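Local coordinates for dimethyl-sulfide monooxygenase (Hyphomicrobium sulfonivorans, PDB 6AK1), which oxidises dimethyl sulfide to methanethiol and formaldehyde with NADH and molecular oxygen, using FMN as cofactor, in the first step of dimethyl sulfide breakdown, at residues 41-46 / 90-95; 224-229 / 234-239; 301-306 / 361-366. All blocks are in the same frame, centred on the assembly; numbering follows the deposited sequence.

Contact 1: residues 41-46 / 90-95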
loop_
_atom_site.group_PDB
_atom_site.type_symbol
_atom_site.label_atom_id
_atom_site.label_comp_id
_atom_site.label_asym_id
_atom_site.label_seq_id
_atom_site.Cartn_x
_atom_site.Cartn_y
_atom_site.Cartn_z
ATOM N N ASN A 41 -12.964 4.254 14.239
ATOM C CA ASN A 41 -14.139 4.689 13.480
ATOM C C ASN A 41 -13.955 4.466 11.976
ATOM O O ASN A 41 -14.889 4.060 11.288
ATOM C CB ASN A 41 -14.431 6.169 13.736
ATOM C CG ASN A 41 -14.948 6.434 15.124
ATOM O OD1 ASN A 41 -15.486 5.542 15.788
ATOM N ND2 ASN A 41 -14.814 7.681 15.567
ATOM N N MET A 42 -12.762 4.752 11.449
ATOM C CA MET A 42 -12.494 4.515 10.029
ATOM C C MET A 42 -12.680 3.039 9.665
ATOM O O MET A 42 -13.372 2.712 8.688
ATOM C CB MET A 42 -11.078 5.001 9.677
ATOM C CG MET A 42 -10.642 4.763 8.211
ATOM S SD MET A 42 -11.797 5.513 7.012
ATOM C CE MET A 42 -11.772 7.196 7.606
ATOM N N ALA A 43 -12.091 2.129 10.462
ATOM C CA ALA A 43 -12.162 0.699 10.153
ATOM C C ALA A 43 -13.598 0.192 10.185
ATOM O O ALA A 43 -13.993 -0.624 9.344
ATOM C CB ALA A 43 -11.292 -0.114 11.131
ATOM N N MET A 44 -14.385 0.640 11.165
ATOM C CA MET A 44 -15.780 0.225 11.228
ATOM C C MET A 44 -16.573 0.777 10.053
ATOM O O MET A 44 -17.432 0.082 9.495
ATOM C CB MET A 44 -16.401 0.675 12.545
ATOM C CG MET A 44 -15.780 0.012 13.765
ATOM S SD MET A 44 -16.816 0.250 15.233
ATOM C CE MET A 44 -16.374 1.911 15.699
ATOM N N GLU A 45 -16.297 2.029 9.669
ATOM C CA GLU A 45 -16.997 2.649 8.556
ATOM C C GLU A 45 -16.679 1.949 7.234
ATOM O O GLU A 45 -17.556 1.838 6.371
ATOM C CB GLU A 45 -16.639 4.138 8.494
ATOM C CG GLU A 45 -17.173 4.871 7.275
ATOM C CD GLU A 45 -18.675 5.168 7.355
ATOM O OE1 GLU A 45 -19.363 4.559 8.196
ATOM O OE2 GLU A 45 -19.162 6.024 6.577
ATOM N N LEU A 46 -15.449 1.441 7.074
ATOM C CA LEU A 46 -15.122 0.643 5.894
ATOM C C LEU A 46 -15.938 -0.643 5.819
ATOM O O LEU A 46 -16.263 -1.091 4.717
ATOM C CB LEU A 46 -13.627 0.317 5.867
ATOM C CG LEU A 46 -12.654 1.486 5.623
ATOM C CD1 LEU A 46 -11.278 0.976 5.310
ATOM C CD2 LEU A 46 -13.128 2.357 4.493
ATOM N N SER A 90 -4.073 -3.175 15.726
ATOM C CA SER A 90 -4.782 -4.132 16.586
ATOM C C SER A 90 -6.097 -3.558 17.094
ATOM O O SER A 90 -7.107 -4.264 17.146
ATOM C CB SER A 90 -3.911 -4.566 17.771
ATOM O OG SER A 90 -3.639 -3.476 18.628
ATOM N N ALA A 91 -6.106 -2.279 17.476
ATOM C CA ALA A 91 -7.364 -1.649 17.862
ATOM C C ALA A 91 -8.391 -1.737 16.734
ATOM O O ALA A 91 -9.570 -2.015 16.987
ATOM C CB ALA A 91 -7.130 -0.188 18.262
ATOM N N MET A 92 -7.956 -1.527 15.478
ATOM C CA MET A 92 -8.894 -1.541 14.354
ATOM C C MET A 92 -9.378 -2.954 14.061
ATOM O O MET A 92 -10.539 -3.159 13.687
ATOM C CB MET A 92 -8.237 -0.932 13.105
ATOM C CG MET A 92 -8.099 0.581 13.145
ATOM S SD MET A 92 -7.616 1.266 11.514
ATOM C CE MET A 92 -5.961 0.560 11.330
ATOM N N ALA A 93 -8.496 -3.940 14.229
ATOM C CA ALA A 93 -8.873 -5.330 14.048
ATOM C C ALA A 93 -9.841 -5.798 15.130
ATOM O O ALA A 93 -10.691 -6.661 14.868
ATOM C CB ALA A 93 -7.615 -6.198 14.038
ATOM N N ALA A 94 -9.734 -5.236 16.341
ATOM C CA ALA A 94 -10.616 -5.628 17.439
ATOM C C ALA A 94 -12.075 -5.268 17.179
ATOM O O ALA A 94 -12.965 -5.948 17.699
ATOM C CB ALA A 94 -10.165 -4.976 18.752
ATOM N N VAL A 95 -12.349 -4.196 16.430
ATOM C CA VAL A 95 -13.731 -3.768 16.191
ATOM C C VAL A 95 -14.193 -4.118 14.776
ATOM O O VAL A 95 -15.200 -3.597 14.304
ATOM C CB VAL A 95 -13.924 -2.269 16.476
ATOM C CG1 VAL A 95 -13.623 -1.952 17.945
ATOM C CG2 VAL A 95 -13.055 -1.411 15.538
#
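Ala43 of helix 36-48 sets its methyl group against the stem of Met92, while the next residue, Met44, meets Val95, so that two small apolar pairs join this helix to the end of helix 89-94. The first pair is buried. Met92 CB lies 3.7 Å from Ala43 CB, which is directed toward the second helix. The next atom out, Met92 CG, is 3.8 Å from Ala43 CB, and Met92 SD is still 3.9 Å from the same methyl. Thus three successive atoms of the methionine lie along one alanine. The bend comes at the last torsion (chi3 -66°), and it swings Met92 CE off to 5.4 Å from Ala43 CB. With a bare methyl as its partner, the backbones can come close: Ala43 CA and Met92 CA are 5.8 Å apart.

The second pair is more exposed. Met44 CG touches Val95 CG2 at 3.5 Å, and the two side chains cross obliquely. In Val95, chi1 of -62° sets CG2 between the backbone N and the carbonyl carbon, where it meets Met44 CG, and leaves CG1 anti to the carbonyl carbon. Met44 SD lies 4.0 Å from Val95 CB. No hydrogen bond crosses the contact; the joint is van der Waals alone.

Both helices belong to the outer layer of the TIM barrel, one before and one after strand 53-57. Met92 reaches in to Leu54 and Ile56 of that strand and also rests on Trp39, one turn before Ala43. Met42 and Leu46 likewise pack on Leu54, and Leu46 meets Val405 of helix 403-418, which places helix 36-48 between helices 403-418 and 89-94.

Contact 2: residues 224-229 / 234-239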
loop_
_atom_site.group_PDB
_atom_site.type_symbol
_atom_site.label_atom_id
_atom_site.label_comp_id
_atom_site.label_asym_id
_atom_site.label_seq_id
_atom_site.Cartn_x
_atom_site.Cartn_y
_atom_site.Cartn_z
ATOM N N ILE A 224 1.198 -9.594 -0.308
ATOM C CA ILE A 224 2.268 -8.704 -0.741
ATOM C C ILE A 224 1.681 -7.603 -1.614
ATOM O O ILE A 224 1.133 -7.877 -2.688
ATOM C CB ILE A 224 3.367 -9.473 -1.483
ATOM C CG1 ILE A 224 3.822 -10.682 -0.646
ATOM C CG2 ILE A 224 4.527 -8.542 -1.764
ATOM C CD1 ILE A 224 4.484 -10.310 0.696
ATOM N N PHE A 225 1.774 -6.360 -1.145
ATOM C CA PHE A 225 1.448 -5.187 -1.945
ATOM C C PHE A 225 2.739 -4.513 -2.384
ATOM O O PHE A 225 3.723 -4.481 -1.637
ATOM C CB PHE A 225 0.597 -4.174 -1.167
ATOM C CG PHE A 225 -0.822 -4.617 -0.899
ATOM C CD1 PHE A 225 -1.351 -5.744 -1.503
ATOM C CD2 PHE A 225 -1.632 -3.885 -0.037
ATOM C CE1 PHE A 225 -2.659 -6.130 -1.247
ATOM C CE2 PHE A 225 -2.952 -4.267 0.218
ATOM C CZ PHE A 225 -3.461 -5.385 -0.387
ATOM N N GLN A 226 2.734 -3.975 -3.603
ATOM C CA GLN A 226 3.894 -3.263 -4.130
ATOM C C GLN A 226 3.440 -2.176 -5.084
ATOM O O GLN A 226 2.415 -2.302 -5.748
ATOM C CB GLN A 226 4.856 -4.173 -4.889
ATOM C CG GLN A 226 5.574 -5.148 -4.025
ATOM C CD GLN A 226 6.439 -6.069 -4.830
ATOM O OE1 GLN A 226 5.994 -7.127 -5.267
ATOM N NE2 GLN A 226 7.685 -5.676 -5.032
ATOM N N ALA A 227 4.231 -1.119 -5.157
ATOM C CA ALA A 227 3.988 -0.062 -6.117
ATOM C C ALA A 227 4.469 -0.503 -7.490
ATOM O O ALA A 227 5.500 -1.178 -7.617
ATOM C CB ALA A 227 4.700 1.220 -5.695
ATOM N N GLY A 228 3.695 -0.146 -8.516
ATOM C CA GLY A 228 4.155 -0.342 -9.877
ATOM C C GLY A 228 5.474 0.369 -10.119
ATOM O O GLY A 228 5.779 1.400 -9.513
ATOM N N ALA A 229 6.281 -0.213 -10.994
ATOM C CA ALA A 229 7.607 0.319 -11.248
ATOM C C ALA A 229 7.993 0.001 -12.681
ATOM O O ALA A 229 7.385 -0.846 -13.342
ATOM C CB ALA A 229 8.646 -0.246 -10.268
ATOM N N SER A 234 10.366 -3.239 -12.363
ATOM C CA SER A 234 9.146 -3.869 -12.860
ATOM C C SER A 234 9.215 -5.384 -12.741
ATOM O O SER A 234 8.175 -6.040 -12.598
ATOM C CB SER A 234 8.892 -3.459 -14.314
ATOM O OG SER A 234 9.819 -4.090 -15.187
ATOM N N LYS A 235 10.419 -5.959 -12.799
ATOM C CA LYS A 235 10.547 -7.401 -12.615
ATOM C C LYS A 235 10.362 -7.774 -11.149
ATOM O O LYS A 235 9.683 -8.756 -10.833
ATOM C CB LYS A 235 11.903 -7.889 -13.134
ATOM C CG LYS A 235 12.019 -7.974 -14.666
ATOM C CD LYS A 235 12.650 -9.313 -15.097
ATOM C CE LYS A 235 12.547 -9.543 -16.616
ATOM N NZ LYS A 235 12.234 -10.975 -16.978
ATOM N N PHE A 236 10.954 -6.988 -10.246
ATOM C CA PHE A 236 10.768 -7.196 -8.815
ATOM C C PHE A 236 9.288 -7.168 -8.438
ATOM O O PHE A 236 8.805 -8.042 -7.711
ATOM C CB PHE A 236 11.548 -6.132 -8.043
ATOM C CG PHE A 236 11.484 -6.295 -6.555
ATOM C CD1 PHE A 236 12.057 -7.403 -5.938
ATOM C CD2 PHE A 236 10.865 -5.332 -5.763
ATOM C CE1 PHE A 236 12.003 -7.553 -4.559
ATOM C CE2 PHE A 236 10.814 -5.479 -4.373
ATOM C CZ PHE A 236 11.379 -6.596 -3.780
ATOM N N ALA A 237 8.550 -6.171 -8.938
ATOM C CA ALA A 237 7.132 -6.049 -8.608
ATOM C C ALA A 237 6.324 -7.207 -9.177
ATOM O O ALA A 237 5.502 -7.806 -8.473
ATOM C CB ALA A 237 6.581 -4.715 -9.122
ATOM N N ALA A 238 6.532 -7.528 -10.460
ATOM C CA ALA A 238 5.748 -8.583 -11.099
ATOM C C ALA A 238 6.026 -9.962 -10.500
ATOM O O ALA A 238 5.140 -10.830 -10.494
ATOM C CB ALA A 238 6.024 -8.597 -12.605
ATOM N N SER A 239 7.246 -10.200 -10.014
ATOM C CA SER A 239 7.524 -11.490 -9.387
ATOM C C SER A 239 6.792 -11.645 -8.052
ATOM O O SER A 239 6.274 -12.722 -7.751
ATOM C CB SER A 239 9.029 -11.670 -9.191
ATOM O OG SER A 239 9.716 -11.445 -10.401
#
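The beta-alpha-beta unit formed by strand 223-227, helix 232-240 and strand 243-246 of the TIM barrel holds this contact. Strand and helix segments run nearly antiparallel, at 156°, with axes 8.6 Å apart. Gln226 CB is directed toward the helix. Its CG lies beside the backbone N (chi1 -69°) and the chain extends from there, bringing CD to 3.8 Å from Ala237 CA. The terminal amide enters between the Ala237 carbonyl and the CD2-CE2 side of the Phe236 ring, its plane 85° from the ring's; which end is nitrogen is uncertain. Nearer the turn, Ala237 CB sits 4.0 Å from Ala227 O, and Ser234 CB 3.2 Å from Ala229 O. Ser234 OG turns instead to Gly231 O. Ser230, in the intervening loop, and Tyr158, beside Phe236, probably bind FMN, as in relatives. Without the amide, as with an alanine here, a gap would probably open between strand and helix beside Phe236, and the Ala237 carbonyl would lose its neighbour. With its two ends exchanged from the modelled placing, the buried amide may donate a hydrogen bond to Ala237 O, while the other end would face the ring.

Contact 3: residues 301-306 / 361-366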
loop_
_atom_site.group_PDB
_atom_site.type_symbol
_atom_site.label_atom_id
_atom_site.label_comp_id
_atom_site.label_asym_id
_atom_site.label_seq_id
_atom_site.Cartn_x
_atom_site.Cartn_y
_atom_site.Cartn_z
ATOM N N SER A 301 -11.415 25.850 -2.094
ATOM C CA SER A 301 -11.245 27.148 -1.450
ATOM C C SER A 301 -10.357 27.064 -0.215
ATOM O O SER A 301 -9.838 28.099 0.217
ATOM C CB SER A 301 -12.603 27.765 -1.089
ATOM O OG SER A 301 -13.236 27.076 -0.024
ATOM N N TYR A 302 -10.142 25.859 0.341
ATOM C CA TYR A 302 -9.203 25.653 1.441
ATOM C C TYR A 302 -7.810 25.250 0.979
ATOM O O TYR A 302 -6.949 24.974 1.827
ATOM C CB TYR A 302 -9.735 24.592 2.413
ATOM C CG TYR A 302 -10.927 25.084 3.198
ATOM C CD1 TYR A 302 -10.750 25.766 4.392
ATOM C CD2 TYR A 302 -12.220 24.901 2.723
ATOM C CE1 TYR A 302 -11.826 26.253 5.098
ATOM C CE2 TYR A 302 -13.310 25.376 3.426
ATOM C CZ TYR A 302 -13.103 26.053 4.614
ATOM O OH TYR A 302 -14.171 26.527 5.339
ATOM N N ALA A 303 -7.564 25.225 -0.331
ATOM C CA ALA A 303 -6.309 24.690 -0.846
ATOM C C ALA A 303 -5.118 25.482 -0.318
ATOM O O ALA A 303 -5.196 26.699 -0.126
ATOM C CB ALA A 303 -6.314 24.716 -2.371
ATOM N N ASN A 304 -4.009 24.779 -0.062
ATOM C CA ASN A 304 -2.727 25.410 0.256
ATOM C C ASN A 304 -1.760 25.055 -0.866
ATOM O O ASN A 304 -1.137 23.980 -0.841
ATOM C CB ASN A 304 -2.189 24.964 1.615
ATOM C CG ASN A 304 -0.977 25.797 2.062
ATOM O OD1 ASN A 304 -0.130 26.172 1.240
ATOM N ND2 ASN A 304 -0.893 26.091 3.356
ATOM N N PRO A 305 -1.615 25.926 -1.878
ATOM C CA PRO A 305 -0.720 25.594 -3.007
ATOM C C PRO A 305 0.720 25.364 -2.590
ATOM O O PRO A 305 1.395 24.503 -3.165
ATOM C CB PRO A 305 -0.854 26.815 -3.933
ATOM C CG PRO A 305 -2.201 27.454 -3.559
ATOM C CD PRO A 305 -2.337 27.205 -2.076
ATOM N N GLU A 306 1.215 26.097 -1.594
ATOM C CA GLU A 306 2.571 25.850 -1.127
ATOM C C GLU A 306 2.710 24.505 -0.421
ATOM O O GLU A 306 3.814 23.955 -0.387
ATOM C CB GLU A 306 3.034 27.001 -0.231
ATOM C CG GLU A 306 3.317 28.265 -1.051
ATOM C CD GLU A 306 4.476 29.087 -0.510
ATOM O OE1 GLU A 306 4.230 30.016 0.285
ATOM O OE2 GLU A 306 5.635 28.800 -0.868
ATOM N N GLU A 361 -5.608 23.757 -8.570
ATOM C CA GLU A 361 -6.497 22.621 -8.818
ATOM C C GLU A 361 -5.890 21.319 -8.315
ATOM O O GLU A 361 -6.611 20.444 -7.822
ATOM C CB GLU A 361 -6.823 22.488 -10.309
ATOM C CG GLU A 361 -7.600 23.641 -10.904
ATOM C CD GLU A 361 -9.084 23.339 -11.059
ATOM O OE1 GLU A 361 -9.897 24.093 -10.479
ATOM O OE2 GLU A 361 -9.434 22.361 -11.766
ATOM N N ARG A 362 -4.572 21.158 -8.455
ATOM C CA ARG A 362 -3.919 19.918 -8.045
ATOM C C ARG A 362 -3.785 19.788 -6.527
ATOM O O ARG A 362 -3.394 18.719 -6.049
ATOM C CB ARG A 362 -2.546 19.794 -8.721
ATOM C CG ARG A 362 -2.586 19.805 -10.271
ATOM C CD ARG A 362 -3.680 18.890 -10.847
ATOM N NE ARG A 362 -3.587 17.545 -10.298
ATOM C CZ ARG A 362 -4.591 16.677 -10.248
ATOM N NH1 ARG A 362 -5.773 17.018 -10.734
ATOM N NH2 ARG A 362 -4.411 15.476 -9.700
ATOM N N CYS A 363 -4.130 20.825 -5.759
ATOM C CA CYS A 363 -4.182 20.676 -4.307
ATOM C C CYS A 363 -5.135 19.575 -3.860
ATOM O O CYS A 363 -5.094 19.193 -2.688
ATOM C CB CYS A 363 -4.578 21.992 -3.643
ATOM S SG CYS A 363 -3.237 23.191 -3.594
ATOM N N ILE A 364 -5.997 19.079 -4.747
ATOM C CA ILE A 364 -6.755 17.847 -4.540
ATOM C C ILE A 364 -6.290 16.826 -5.567
ATOM O O ILE A 364 -6.324 17.095 -6.775
ATOM C CB ILE A 364 -8.269 18.068 -4.686
ATOM C CG1 ILE A 364 -8.800 18.957 -3.561
ATOM C CG2 ILE A 364 -8.988 16.719 -4.720
ATOM C CD1 ILE A 364 -10.257 19.286 -3.720
ATOM N N GLY A 365 -5.877 15.657 -5.098
ATOM C CA GLY A 365 -5.570 14.538 -5.967
ATOM C C GLY A 365 -4.095 14.227 -6.087
ATOM O O GLY A 365 -3.742 13.114 -6.490
ATOM N N GLY A 366 -3.229 15.172 -5.746
ATOM C CA GLY A 366 -1.798 14.961 -5.827
ATOM C C GLY A 366 -1.324 14.825 -7.258
ATOM O O GLY A 366 -1.400 15.775 -8.047
#
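Cys363 reaches across to residues 303-305, and the tight part of the contact is gathered round its side chain. Its CB stands 3.5 Å from Ala303 CB, closer than carbon atoms usually pack. Cys363 SG, turned to the side of the backbone N (chi1 -76°), rests among the Ala303 CB methyl at 3.6 Å, Asn304 O at 3.6 Å and Pro305 CA at 3.5 Å. Met308, a turn further along helix 305-316, also touches Cys363.

Asn304 occupies the N-cap position of that helix. Its CB is directed away from residues 361-366, and OD1 accepts a hydrogen bond from Gly307 N; the segment thus turns one side to the sulfur and uses the other to start a helix.

The partly exposed side is looser. Pro305 CB comes no nearer than 4.4 Å to Cys363 SG. Tyr302 and Glu306 turn to partners elsewhere, the ring of His25 and Arg67 (a salt bridge) respectively. Behind Cys363 the chain leaves helix 355-362 through a buried turn, where Arg362 NH2 makes a weak 3.4 Å hydrogen bond to Gly366 O, an oxygen also bonded to Tyr312 OH. At Gly365, with phi 108°, a CB would be jammed against the preceding carbonyl, Ile364 O, and would also run into Arg362 NH2.

From the N terminus, contact 1 comes first: helix 36-48 is met again by residues 90-95 after 43 residues that include strand 53-57, binding two neighbouring outer helices of the barrel. Contact 2 closes the shortest loop, four residues between segments 224-229 and 234-239, within one beta-alpha-beta unit. Contact 3 spans 54 residues of helices and loops with no strand, bringing the end of helix 355-362 back to the start of helix 305-316 in the helical region that lies between strands 276-284 and 370-372. The three follow in series, none nested or crossing. Their centres are 28 to 30 Å apart and none touches another; the parallel barrel sheet connects the surroundings of contacts 1 and 2.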